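Local coordinates for protein LEOA (Escherichia coli, PDB 4AUR) that is a bacterial dynamin GTPase of enterotoxigenic strains, probably coupling GTP hydrolysis to remodelling of membranes, at residues A[359-363]-A[364-368]; A[408-412]-A[413-417]; A[470-473]-A[474-477]; A[512-515]-A[516-520]. All blocks are in the same frame, centred on the assembly; numbering follows the deposited sequence.

Interaction 1: A[359-363]-A[364-368]; sequences LGYTE and DGVGF
Tyr-361 and Val-366 face each other as a non-hydrogen-bonded antiparallel pair in a very short beta-hairpin that links helix 351-359 to helix 368-408. The backbone bonds flank this pair. On one flank, Thr-362 N donates to Gly-365 O at 2.9 Å, the donor standing above the carbonyl plane; on the other, Gly-367 N reaches Gly-360 O over 3.3 Å, with 157° at the hydrogen. The return bond, Gly-365 N to Thr-362 O (2.9 Å), is weak and bent to 124°. The chain reverses through Glu-363 and Asp-364, two polar residues that suit an exposed tip; at the base of this turn Thr-362 CG2 runs alongside Asp-364 CB, 4.1 Å away.

Val-366 turns its two methyls to different neighbours. CG1, anti to the backbone N (chi1 -157°), lies 3.8 Å from Leu-359 CB, whereas CG2 approaches Tyr-361 CD1 obliquely at 4.2 Å. A beta-branched residue suits this place because each methyl has its own apolar neighbour.

Further out, three glycines make the sharp changes of direction possible: Gly-360, just after the first helix, Gly-365 in the hairpin and Gly-367 at the N-cap of the next helix all have positive phi, where a CB would press on the preceding carbonyl. Val-366 is also tied by its backbone to Thr-460. The Tyr-361 side chain touches Arg-352, Met-355 and Asp-356 of helix 351-359, and its hydroxyl OH ends in a hydrogen bond to Gly-471 O.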
# COMPACT_ATOMS: atom_id res chain seq x y z
N LEU A 359 -48.67 -49.59 -6.73
CA LEU A 359 -49.10 -48.78 -5.59
C LEU A 359 -48.69 -49.33 -4.24
O LEU A 359 -48.30 -48.59 -3.35
CB LEU A 359 -50.62 -48.74 -5.59
CG LEU A 359 -51.28 -47.87 -6.66
CD1 LEU A 359 -52.73 -48.25 -6.94
CD2 LEU A 359 -51.24 -46.43 -6.20
N GLY A 360 -48.86 -50.63 -4.06
CA GLY A 360 -48.51 -51.30 -2.81
C GLY A 360 -49.79 -51.64 -2.12
O GLY A 360 -50.66 -50.81 -2.06
N TYR A 361 -49.94 -52.86 -1.58
CA TYR A 361 -51.21 -53.26 -0.97
C TYR A 361 -50.97 -54.11 0.26
O TYR A 361 -50.47 -55.21 0.15
CB TYR A 361 -52.08 -53.98 -2.01
CG TYR A 361 -53.41 -54.51 -1.51
CD1 TYR A 361 -54.20 -53.78 -0.61
CD2 TYR A 361 -53.89 -55.71 -1.97
CE1 TYR A 361 -55.41 -54.27 -0.16
CE2 TYR A 361 -55.09 -56.21 -1.53
CZ TYR A 361 -55.85 -55.50 -0.63
OH TYR A 361 -57.05 -56.04 -0.21
N THR A 362 -51.36 -53.59 1.43
CA THR A 362 -50.96 -54.12 2.73
C THR A 362 -52.18 -54.12 3.69
O THR A 362 -53.22 -53.54 3.35
CB THR A 362 -49.82 -53.24 3.31
OG1 THR A 362 -48.71 -53.25 2.41
CG2 THR A 362 -49.33 -53.75 4.62
N GLU A 363 -52.10 -54.76 4.85
CA GLU A 363 -53.19 -54.62 5.83
C GLU A 363 -53.46 -53.14 6.11
O GLU A 363 -54.60 -52.70 6.04
CB GLU A 363 -52.89 -55.39 7.13
CG GLU A 363 -53.75 -55.03 8.35
CD GLU A 363 -55.23 -55.42 8.23
OE1 GLU A 363 -55.71 -55.77 7.12
OE2 GLU A 363 -55.93 -55.38 9.28
N ASP A 364 -52.40 -52.40 6.43
CA ASP A 364 -52.38 -50.92 6.50
C ASP A 364 -53.25 -50.25 5.44
O ASP A 364 -53.94 -49.26 5.72
CB ASP A 364 -50.94 -50.38 6.30
CG ASP A 364 -50.05 -50.48 7.56
OD1 ASP A 364 -50.52 -50.89 8.65
OD2 ASP A 364 -48.85 -50.14 7.43
N GLY A 365 -53.15 -50.76 4.21
CA GLY A 365 -53.86 -50.24 3.05
C GLY A 365 -52.98 -50.06 1.83
O GLY A 365 -51.93 -50.71 1.69
N VAL A 366 -53.40 -49.14 0.96
CA VAL A 366 -52.75 -48.94 -0.33
C VAL A 366 -51.92 -47.69 -0.31
O VAL A 366 -52.28 -46.73 0.36
CB VAL A 366 -53.78 -48.79 -1.47
CG1 VAL A 366 -53.15 -49.15 -2.80
CG2 VAL A 366 -54.96 -49.69 -1.24
N GLY A 367 -50.80 -47.72 -1.03
CA GLY A 367 -50.00 -46.53 -1.30
C GLY A 367 -48.51 -46.60 -0.97
O GLY A 367 -47.75 -45.72 -1.35
N PHE A 368 -48.08 -47.61 -0.23
CA PHE A 368 -46.71 -47.62 0.28
C PHE A 368 -45.68 -47.64 -0.83
O PHE A 368 -44.65 -47.01 -0.68
CB PHE A 368 -46.48 -48.83 1.20
CG PHE A 368 -45.18 -48.81 1.93
CD1 PHE A 368 -44.93 -47.86 2.89
CD2 PHE A 368 -44.21 -49.73 1.64
CE1 PHE A 368 -43.74 -47.82 3.57
CE2 PHE A 368 -42.99 -49.70 2.31
CZ PHE A 368 -42.76 -48.74 3.28

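Interaction 2: A[408-412]-A[413-417]; sequences SGLGE and GAFRS
Leu-410 and Phe-415 bring their side chains together across a tight reversal of the chain just beyond helix 368-408, crossing at a slant. The touching branch of the leucine is CD1, 3.9 Å from Phe-415 CZ, and it approaches the ring obliquely. Nearer the backbone, Ala-414 fits its methyl against the base of the same leucine, with Leu-410 CB to Ala-414 CB at 3.8 Å. An alanine suits this inner place, where its single methyl faces both Leu-410 and the turn backbone. In Leu-410, chi1 of -64° sets CG beside the backbone N, and the extended chi2 (-174°) carries CD1 on to the phenylalanine, while CB stays with Ala-414.

The backbone that sets up this meeting consists of two overlapping type I beta turns. The first, from Gly-411 to Ala-414, is closed by a weak bond from Ala-414 N to Gly-411 O at 3.5 Å; the second, from Gly-413 to Arg-416, by Arg-416 N to Gly-413 O at 3.2 Å. Gly-411 starts the reversal with positive phi, a conformation easily reached without a CB.

Glu-412 projects from the outer side, and its OE2 is held by Ser-429 OG and Ala-431 N at the start of helix 430-447. Pro-430 and Leu-433 of that helix pack on Phe-415, while Glu-295 of the long helix 275-343 lies against both Leu-410 and Ala-414, so the turn bridges the two helices.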
# COMPACT_ATOMS: atom_id res chain seq x y z
N SER A 408 -4.77 -10.67 9.24
CA SER A 408 -3.98 -11.22 10.36
C SER A 408 -2.51 -10.97 10.14
O SER A 408 -1.76 -10.84 11.11
CB SER A 408 -4.23 -12.72 10.52
OG SER A 408 -5.53 -12.99 11.03
N GLY A 409 -2.10 -10.90 8.87
CA GLY A 409 -0.71 -10.65 8.48
C GLY A 409 -0.30 -9.19 8.42
O GLY A 409 0.82 -8.87 8.03
N LEU A 410 -1.20 -8.28 8.79
CA LEU A 410 -0.87 -6.87 8.75
C LEU A 410 -0.18 -6.43 10.03
O LEU A 410 0.67 -5.55 9.98
CB LEU A 410 -2.13 -6.02 8.52
CG LEU A 410 -2.81 -6.27 7.17
CD1 LEU A 410 -3.96 -5.29 6.97
CD2 LEU A 410 -1.84 -6.18 6.00
N GLY A 411 -0.55 -7.05 11.15
CA GLY A 411 -0.05 -6.65 12.47
C GLY A 411 -1.14 -5.84 13.13
O GLY A 411 -1.95 -5.25 12.45
N GLU A 412 -1.18 -5.79 14.46
CA GLU A 412 -2.35 -5.16 15.09
C GLU A 412 -2.25 -3.64 15.04
O GLU A 412 -3.24 -2.97 15.26
CB GLU A 412 -2.57 -5.64 16.53
CG GLU A 412 -3.98 -6.17 16.80
CD GLU A 412 -5.06 -5.09 16.82
OE1 GLU A 412 -5.36 -4.49 17.89
OE2 GLU A 412 -5.66 -4.88 15.75
N GLY A 413 -1.06 -3.12 14.74
CA GLY A 413 -0.84 -1.69 14.66
C GLY A 413 -0.66 -1.15 13.26
O GLY A 413 -0.14 -0.04 13.06
N ALA A 414 -1.09 -1.90 12.27
CA ALA A 414 -0.80 -1.55 10.89
C ALA A 414 -1.45 -0.23 10.46
O ALA A 414 -0.89 0.48 9.64
CB ALA A 414 -1.20 -2.68 9.96
N PHE A 415 -2.59 0.11 11.05
CA PHE A 415 -3.29 1.35 10.69
C PHE A 415 -3.11 2.51 11.66
O PHE A 415 -3.83 3.50 11.57
CB PHE A 415 -4.79 1.11 10.58
CG PHE A 415 -5.18 0.01 9.66
CD1 PHE A 415 -4.41 -0.31 8.53
CD2 PHE A 415 -6.33 -0.72 9.90
CE1 PHE A 415 -4.79 -1.34 7.69
CE2 PHE A 415 -6.71 -1.73 9.04
CZ PHE A 415 -5.95 -2.03 7.93
N ARG A 416 -2.20 2.43 12.61
CA ARG A 416 -2.04 3.57 13.50
C ARG A 416 -1.43 4.77 12.80
O ARG A 416 -1.70 5.90 13.20
CB ARG A 416 -1.25 3.20 14.75
CG ARG A 416 -2.00 2.22 15.65
CD ARG A 416 -1.21 1.90 16.90
NE ARG A 416 -2.14 1.89 18.01
CZ ARG A 416 -2.42 2.93 18.80
NH1 ARG A 416 -1.81 4.11 18.71
NH2 ARG A 416 -3.33 2.75 19.73
N SER A 417 -0.65 4.54 11.74
CA SER A 417 -0.06 5.64 10.97
C SER A 417 -1.08 6.40 10.19
O SER A 417 -0.77 7.46 9.70
CB SER A 417 0.97 5.14 9.99
OG SER A 417 0.56 3.89 9.54

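Interaction 3: A[470-473]-A[474-477]; sequences AGPV and GAAF
Phe-477 extends its CG directly opposite its backbone N (chi1 180°), and chi2 of 76° turns the ring so that one face lies beneath Gly-471. The two are brought together by a type II beta turn from Pro-472 to Ala-475, in the loop between helices 464-467 and 481-484. Gly-474 takes its third position with positive phi, the left-handed conformation for which glycine is the classic choice, while Val-473, at the second position, has the polyproline-type angles this turn requires. The closing bond, Ala-475 N to Pro-472 O at 3.4 Å, is weak.

The ring meets three consecutive residues. Ala-470 O lies 3.3 Å from Phe-477 CD2. Gly-471 sits over its face in a CH-pi contact that only a residue without a side chain can make so closely from this direction. Pro-472 crosses the phenylalanine at about a right angle and brings CD to 3.8 Å from Phe-477 CD1. A proline here gives the ring a rigid apolar neighbour, and its CG meets Ala-475 CB at 4.1 Å across the turn.

Much of this loop is exposed, yet two of its carbonyls are tied to helix 351-359: Arg-352 NH1 is hydrogen-bonded to both Ala-470 O and Pro-472 O, and the same arginine touches Phe-477. The glycine contact is almost perfectly centred, Gly-471 CA standing 3.5 Å from the centroid of the Phe-477 ring and 5° off its normal.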
# COMPACT_ATOMS: atom_id res chain seq x y z
N ALA A 470 -60.14 -56.71 -4.86
CA ALA A 470 -58.70 -56.73 -4.69
C ALA A 470 -58.21 -58.06 -4.15
O ALA A 470 -57.16 -58.55 -4.55
CB ALA A 470 -58.28 -55.61 -3.76
N GLY A 471 -58.96 -58.62 -3.20
CA GLY A 471 -58.58 -59.90 -2.62
C GLY A 471 -57.85 -59.73 -1.31
O GLY A 471 -57.41 -58.63 -0.96
N PRO A 472 -57.71 -60.83 -0.56
CA PRO A 472 -57.04 -60.76 0.72
C PRO A 472 -55.56 -60.46 0.52
O PRO A 472 -54.92 -61.05 -0.35
CB PRO A 472 -57.23 -62.16 1.29
CG PRO A 472 -57.38 -63.04 0.08
CD PRO A 472 -58.17 -62.19 -0.86
N VAL A 473 -55.03 -59.53 1.32
CA VAL A 473 -53.67 -59.02 1.17
C VAL A 473 -52.65 -60.14 1.17
O VAL A 473 -52.79 -61.09 1.93
CB VAL A 473 -53.33 -58.04 2.31
CG1 VAL A 473 -51.82 -57.80 2.43
CG2 VAL A 473 -54.07 -56.75 2.11
N GLY A 474 -51.64 -60.02 0.30
CA GLY A 474 -50.48 -60.91 0.33
C GLY A 474 -50.71 -62.35 -0.07
O GLY A 474 -49.82 -63.19 0.10
N ALA A 475 -51.90 -62.64 -0.61
CA ALA A 475 -52.25 -63.98 -1.11
C ALA A 475 -52.41 -64.02 -2.63
O ALA A 475 -52.71 -63.02 -3.25
CB ALA A 475 -53.54 -64.48 -0.46
N ALA A 476 -52.22 -65.21 -3.19
CA ALA A 476 -52.53 -65.48 -4.59
C ALA A 476 -54.03 -65.32 -4.76
O ALA A 476 -54.82 -65.96 -4.05
CB ALA A 476 -52.10 -66.90 -4.96
N PHE A 477 -54.41 -64.46 -5.69
CA PHE A 477 -55.82 -64.15 -5.87
C PHE A 477 -56.25 -64.01 -7.32
O PHE A 477 -55.73 -63.16 -8.05
CB PHE A 477 -56.12 -62.86 -5.15
CG PHE A 477 -57.54 -62.43 -5.25
CD1 PHE A 477 -58.52 -63.07 -4.50
CD2 PHE A 477 -57.91 -61.38 -6.08
CE1 PHE A 477 -59.84 -62.67 -4.59
CE2 PHE A 477 -59.22 -60.98 -6.17
CZ PHE A 477 -60.19 -61.63 -5.42

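Interaction 4: A[512-515]-A[516-520]; sequences EDIY and DVLSS
Asp-516 N donates to Glu-512 O over 3.2 Å and Leu-518 N to Ile-514 O over 3.2 Å, the i to i+4 bonds of the last alpha-helical turns of helix 489-518. Both are fairly straight, at 150° and 154°. Toward the end the pattern slackens: Ser-519 N still finds Tyr-515 O at 2.9 Å, but the bond is bent and weak, and Ser-520 is already at the N-cap position of helix 521-528.

Along one side, Ile-514 CG1 and Leu-518 CG lie 4.4 Å apart, a loose apolar step one turn long. These residues suit a surface that is packed by other helices: Ile-514 rests on Leu-332 and Val-378, and Leu-518 on Phe-329, Phe-381 and Phe-528. Tyr-515 leans on helix 275-343 as well, its ring edge-to-face with that of Phe-329 and its hydroxyl bonded to Glu-336 OE1. The acidic Glu-512, Asp-513 and Asp-516 occupy the exposed side, where solvent can probably ease their like charges.

Ser-519 turns its hydroxyl back near the end of the helix, chi1 73° placing OG between N and the carbonyl carbon, to donate to Asp-516 O at 3.1 Å from above the carbonyl plane.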
# COMPACT_ATOMS: atom_id res chain seq x y z
N GLU A 512 -50.44 -33.97 -5.79
CA GLU A 512 -51.09 -32.67 -5.64
C GLU A 512 -50.37 -31.83 -4.60
O GLU A 512 -50.06 -30.66 -4.81
CB GLU A 512 -52.57 -32.81 -5.27
CG GLU A 512 -53.52 -32.82 -6.47
CD GLU A 512 -54.80 -33.63 -6.21
OE1 GLU A 512 -55.16 -33.84 -5.03
OE2 GLU A 512 -55.46 -34.06 -7.20
N ASP A 513 -50.07 -32.45 -3.47
CA ASP A 513 -49.51 -31.74 -2.34
C ASP A 513 -48.19 -31.11 -2.74
O ASP A 513 -48.01 -29.89 -2.67
CB ASP A 513 -49.33 -32.71 -1.16
CG ASP A 513 -50.64 -33.43 -0.78
OD1 ASP A 513 -51.71 -33.14 -1.38
OD2 ASP A 513 -50.59 -34.30 0.12
N ILE A 514 -47.28 -31.94 -3.22
CA ILE A 514 -45.95 -31.51 -3.58
C ILE A 514 -45.90 -30.59 -4.80
O ILE A 514 -44.98 -29.83 -4.94
CB ILE A 514 -45.05 -32.71 -3.84
CG1 ILE A 514 -43.62 -32.26 -4.00
CG2 ILE A 514 -45.44 -33.41 -5.11
CD1 ILE A 514 -42.71 -33.45 -4.05
N TYR A 515 -46.86 -30.67 -5.70
CA TYR A 515 -46.87 -29.73 -6.80
C TYR A 515 -47.17 -28.32 -6.27
O TYR A 515 -46.66 -27.35 -6.81
CB TYR A 515 -47.89 -30.09 -7.86
CG TYR A 515 -47.66 -31.36 -8.68
CD1 TYR A 515 -46.39 -31.92 -8.85
CD2 TYR A 515 -48.73 -31.98 -9.32
CE1 TYR A 515 -46.21 -33.06 -9.62
CE2 TYR A 515 -48.55 -33.11 -10.10
CZ TYR A 515 -47.29 -33.64 -10.25
OH TYR A 515 -47.15 -34.77 -11.03
N ASP A 516 -48.00 -28.22 -5.22
CA ASP A 516 -48.35 -26.92 -4.62
C ASP A 516 -47.13 -26.24 -4.01
O ASP A 516 -47.08 -25.02 -3.92
CB ASP A 516 -49.41 -27.09 -3.51
CG ASP A 516 -50.78 -27.57 -4.04
OD1 ASP A 516 -51.20 -27.13 -5.13
OD2 ASP A 516 -51.43 -28.38 -3.35
N VAL A 517 -46.17 -27.05 -3.57
CA VAL A 517 -44.95 -26.55 -2.96
C VAL A 517 -43.98 -26.07 -4.01
O VAL A 517 -43.32 -25.06 -3.84
CB VAL A 517 -44.30 -27.64 -2.12
CG1 VAL A 517 -43.02 -27.14 -1.49
CG2 VAL A 517 -45.29 -28.09 -1.05
N LEU A 518 -43.89 -26.81 -5.10
CA LEU A 518 -42.97 -26.51 -6.18
C LEU A 518 -43.52 -25.42 -7.06
O LEU A 518 -42.79 -24.85 -7.85
CB LEU A 518 -42.73 -27.74 -7.05
CG LEU A 518 -42.04 -28.96 -6.44
CD1 LEU A 518 -41.88 -30.03 -7.50
CD2 LEU A 518 -40.70 -28.63 -5.82
N SER A 519 -44.80 -25.12 -6.96
CA SER A 519 -45.39 -24.12 -7.84
C SER A 519 -45.05 -22.69 -7.39
O SER A 519 -45.31 -21.75 -8.11
CB SER A 519 -46.91 -24.31 -7.96
OG SER A 519 -47.57 -23.90 -6.76
N SER A 520 -44.47 -22.54 -6.20
CA SER A 520 -44.15 -21.22 -5.66
C SER A 520 -42.74 -21.17 -5.13
O SER A 520 -42.39 -21.99 -4.30
CB SER A 520 -45.15 -20.87 -4.55
OG SER A 520 -44.61 -19.95 -3.61

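In the fold
From the N terminus the four contacts follow in series; interactions 1 to 3 close short loops, whereas interaction 4 runs along the last turns of a helix, and none nests within or crosses another. Interaction 1 joins helix 351-359 to helix 368-408, and interaction 2 turns the chain at the far end of that second helix, with centres 69 Å apart. The chain then returns to interaction 3, whose loop touches interaction 1: Val-473 CG2 packs on Thr-362 O and on the Tyr-361 ring. Interaction 4 lies at the C-terminal end of helix 489-518, where the chain passes into helix 521-528, about 12 Å from interaction 1 between nearest atoms. Together they mark turns and breaks of the long dynamin-like helical bundle; only interactions 1 and 3 touch.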